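Local atomic coordinates of endoglucanase (Clostridium thermocellum, PDB entry 2C26), a protein that probably degrades cellulose as a modular glycoside hydrolase, of which this chain is a piece holding a PKD domain and a separate calcium-binding beta-sandwich module. Residues A[6-11]-A[35-40]. Sequence-based numbering, arbitrary orientation.
Sequences ENQAPK and IDEDGT. With CA (calcium ion), chain B; EDO (1,2-ethanediol), chain H.
The calcium site at one end of the PKD domain joins the N-terminal segment 6-11 to the loop 35-40, which enters strand 41-47. Asp36 grips the ion with both carboxylate oxygens, OD1 and OD2 each 2.5 Å from the calcium, whereas Asp38 gives OD1 alone. From the facing segment come Asn7 OD1, a neutral amide oxygen, and the backbone carbonyl of Gln8, whose O lies 2.4 Å from the metal; a water and Asp79 complete the shell. With CG between its backbone N and carbonyl carbon (chi1 66°), Asp38 is placed to divide its work: OD1 faces the calcium while OD2 accepts Gln8 N at 3.0 Å. That bond is nearly straight (165°), with the donor on the syn side but 29° out of the carboxylate plane. A water also links OD2 to Glu6 O, and another ties Asp36 OD1 to Ala9 O and Glu37 N. Farther along, Lys11 and Ile35 form a single antiparallel hydrogen-bonded pair, Lys11 N to Ile35 O measuring 2.7 Å and Ile35 N returning a bond to Lys11 O; the Lys11 methylenes lie across Ile35 CG2, CD at 3.8 Å. Pro10, with no N-H to offer, sets its CB 3.7 Å from Ile35 O and also touches Val77 of strand 69-79. Three carboxylates gathered this closely would probably repel one another without a cation; calcium would offset most of that charge while tying the two segments together.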
ATOM      1  N   GLU A   6      -4.291  46.476   5.988  1.00 47.11           N
ATOM      2  CA  GLU A   6      -3.256  47.068   5.120  1.00 45.70           C
ATOM      3  C   GLU A   6      -1.939  46.288   5.012  1.00 43.77           C
ATOM      4  O   GLU A   6      -1.460  46.058   3.898  1.00 43.71           O
ATOM      5  CB  GLU A   6      -2.995  48.534   5.498  1.00 46.49           C
ATOM      6  CG  GLU A   6      -2.114  49.295   4.519  1.00 49.21           C
ATOM      7  CD  GLU A   6      -2.518  50.758   4.361  1.00 53.65           C
ATOM      8  OE1 GLU A   6      -3.649  51.126   4.767  1.00 55.30           O
ATOM      9  OE2 GLU A   6      -1.702  51.543   3.813  1.00 54.75           O
ATOM     10  N   ASN A   7      -1.319  45.913   6.153  1.00 44.47           N
ATOM     11  CA  ASN A   7      -0.134  45.055   6.076  1.00 42.06           C
ATOM     12  C   ASN A   7      -0.535  43.695   5.526  1.00 40.58           C
ATOM     13  O   ASN A   7      -1.548  43.119   5.928  1.00 40.65           O
ATOM     14  CB  ASN A   7       0.563  44.884   7.433  1.00 41.48           C
ATOM     15  CG  ASN A   7       1.754  43.907   7.380  1.00 39.80           C
ATOM     16  OD1 ASN A   7       2.518  43.882   6.414  1.00 37.84           O
ATOM     17  ND2 ASN A   7       1.928  43.121   8.445  1.00 37.26           N
ATOM     18  N   GLN A   8       0.268  43.197   4.600  1.00 38.65           N
ATOM     19  CA  GLN A   8       0.050  41.883   4.031  1.00 37.17           C
ATOM     20  C   GLN A   8       0.873  40.867   4.806  1.00 36.44           C
ATOM     21  O   GLN A   8       2.051  41.091   5.072  1.00 35.86           O
ATOM     22  CB  GLN A   8       0.427  41.892   2.545  1.00 37.27           C
ATOM     23  CG  GLN A   8       0.013  40.643   1.763  1.00 36.03           C
ATOM     24  CD  GLN A   8       0.386  40.746   0.291  1.00 36.39           C
ATOM     25  OE1 GLN A   8       0.931  39.809  -0.296  1.00 36.49           O
ATOM     26  NE2 GLN A   8       0.114  41.892  -0.300  1.00 31.52           N
ATOM     27  N   ALA A   9       0.247  39.756   5.175  1.00 35.93           N
ATOM     28  CA  ALA A   9       0.942  38.683   5.888  1.00 35.56           C
ATOM     29  C   ALA A   9       1.942  37.993   4.951  1.00 35.42           C
ATOM     30  O   ALA A   9       1.740  37.976   3.731  1.00 35.53           O
ATOM     31  CB  ALA A   9      -0.064  37.683   6.481  1.00 35.22           C
ATOM     32  N   PRO A  10       3.054  37.469   5.511  1.00 35.78           N
ATOM     33  CA  PRO A  10       4.069  36.786   4.698  1.00 35.72           C
ATOM     34  C   PRO A  10       3.653  35.420   4.127  1.00 36.21           C
ATOM     35  O   PRO A  10       2.744  34.771   4.645  1.00 36.48           O
ATOM     36  CB  PRO A  10       5.232  36.612   5.677  1.00 35.71           C
ATOM     37  CG  PRO A  10       4.555  36.572   7.049  1.00 35.32           C
ATOM     38  CD  PRO A  10       3.446  37.555   6.936  1.00 35.31           C
ATOM     39  N   LYS A  11       4.340  35.011   3.062  1.00 36.05           N
ATOM     40  CA  LYS A  11       4.267  33.662   2.518  1.00 36.10           C
ATOM     41  C   LYS A  11       5.200  32.768   3.346  1.00 35.90           C
ATOM     42  O   LYS A  11       6.379  33.064   3.456  1.00 36.22           O
ATOM     43  CB  LYS A  11       4.705  33.670   1.036  1.00 35.80           C
ATOM     44  CG  LYS A  11       4.782  32.281   0.390  1.00 35.74           C
ATOM     45  CD  LYS A  11       5.626  32.243  -0.892  1.00 36.04           C
ATOM     46  CE  LYS A  11       4.970  32.984  -2.036  1.00 36.35           C
ATOM     47  NZ  LYS A  11       5.818  32.928  -3.261  1.00 36.74           N
ATOM     48  N   ILE A  35       8.569  34.508   1.949  1.00 35.09           N
ATOM     49  CA  ILE A  35       8.772  35.908   1.579  1.00 35.39           C
ATOM     50  C   ILE A  35       7.654  36.772   2.154  1.00 35.48           C
ATOM     51  O   ILE A  35       6.494  36.356   2.218  1.00 35.23           O
ATOM     52  CB  ILE A  35       8.890  36.100   0.021  1.00 35.34           C
ATOM     53  CG1 ILE A  35       9.019  37.580  -0.371  1.00 36.12           C
ATOM     54  CG2 ILE A  35       7.717  35.420  -0.747  1.00 35.17           C
ATOM     55  CD1 ILE A  35       9.693  37.817  -1.759  1.00 35.06           C
ATOM     56  N   ASP A  36       8.017  37.975   2.573  1.00 35.64           N
ATOM     57  CA  ASP A  36       7.032  38.999   2.860  1.00 36.10           C
ATOM     58  C   ASP A  36       7.007  39.952   1.670  1.00 36.35           C
ATOM     59  O   ASP A  36       8.014  40.591   1.370  1.00 36.55           O
ATOM     60  CB  ASP A  36       7.363  39.746   4.152  1.00 35.98           C
ATOM     61  CG  ASP A  36       6.240  40.662   4.581  1.00 35.88           C
ATOM     62  OD1 ASP A  36       5.073  40.265   4.411  1.00 35.74           O
ATOM     63  OD2 ASP A  36       6.496  41.777   5.082  1.00 35.42           O
ATOM     64  N   GLU A  37       5.867  40.019   0.982  1.00 36.43           N
ATOM     65  CA  GLU A  37       5.765  40.757  -0.286  1.00 36.99           C
ATOM     66  C   GLU A  37       5.906  42.277  -0.148  1.00 37.12           C
ATOM     67  O   GLU A  37       6.365  42.947  -1.075  1.00 37.37           O
ATOM     68  CB  GLU A  37       4.454  40.428  -1.021  1.00 36.83           C
ATOM     69  CG  GLU A  37       4.185  38.940  -1.264  1.00 36.43           C
ATOM     70  CD  GLU A  37       5.159  38.295  -2.234  1.00 38.27           C
ATOM     71  OE1 GLU A  37       5.898  39.009  -2.944  1.00 36.86           O
ATOM     72  OE2 GLU A  37       5.182  37.052  -2.294  1.00 40.85           O
ATOM     73  N   ASP A  38       5.490  42.813   0.996  1.00 37.60           N
ATOM     74  CA  ASP A  38       5.470  44.260   1.221  1.00 38.20           C
ATOM     75  C   ASP A  38       6.341  44.692   2.418  1.00 38.71           C
ATOM     76  O   ASP A  38       6.153  45.783   2.962  1.00 39.44           O
ATOM     77  CB  ASP A  38       4.023  44.724   1.432  1.00 37.80           C
ATOM     78  CG  ASP A  38       3.426  44.174   2.706  1.00 36.96           C
ATOM     79  OD1 ASP A  38       3.994  43.214   3.253  1.00 35.66           O
ATOM     80  OD2 ASP A  38       2.407  44.704   3.180  1.00 37.37           O
ATOM     81  N   GLY A  39       7.278  43.840   2.827  1.00 38.83           N
ATOM     82  CA  GLY A  39       8.163  44.140   3.960  1.00 38.82           C
ATOM     83  C   GLY A  39       9.288  43.130   4.021  1.00 39.20           C
ATOM     84  O   GLY A  39       9.776  42.686   2.986  1.00 39.58           O
ATOM     85  N   THR A  40       9.706  42.764   5.228  1.00 39.15           N
ATOM     86  CA  THR A  40      10.752  41.755   5.395  1.00 39.15           C
ATOM     87  C   THR A  40      10.346  40.714   6.427  1.00 38.78           C
ATOM     88  O   THR A  40       9.462  40.960   7.251  1.00 38.83           O
ATOM     89  CB  THR A  40      12.101  42.374   5.850  1.00 39.31           C
ATOM     90  OG1 THR A  40      11.922  43.064   7.094  1.00 39.06           O
ATOM     91  CG2 THR A  40      12.669  43.322   4.803  1.00 39.09           C
TER
HETATM   92 CA    CA B 301       4.106  42.255   5.471  1.00 36.70          CA
HETATM   93  C1  EDO H 405       1.165  35.152  -0.675  1.00 58.26           C
HETATM   94  O1  EDO H 405       1.128  33.715  -0.782  1.00 59.38           O
HETATM   95  C2  EDO H 405       0.767  35.573   0.735  1.00 58.50           C
HETATM   96  O2  EDO H 405       1.077  36.958   0.956  1.00 57.41           O
HETATM   97  O   HOH W   1       0.508  45.919   1.949  1.00 40.08           O
HETATM   98  O   HOH W   2       3.471  39.576   2.229  1.00 33.69           O
HETATM   99  O   HOH W   3       6.543  35.913  -4.299  1.00 30.90           O
HETATM  100  O   HOH W   4       5.333  44.106   6.748  1.00 33.79           O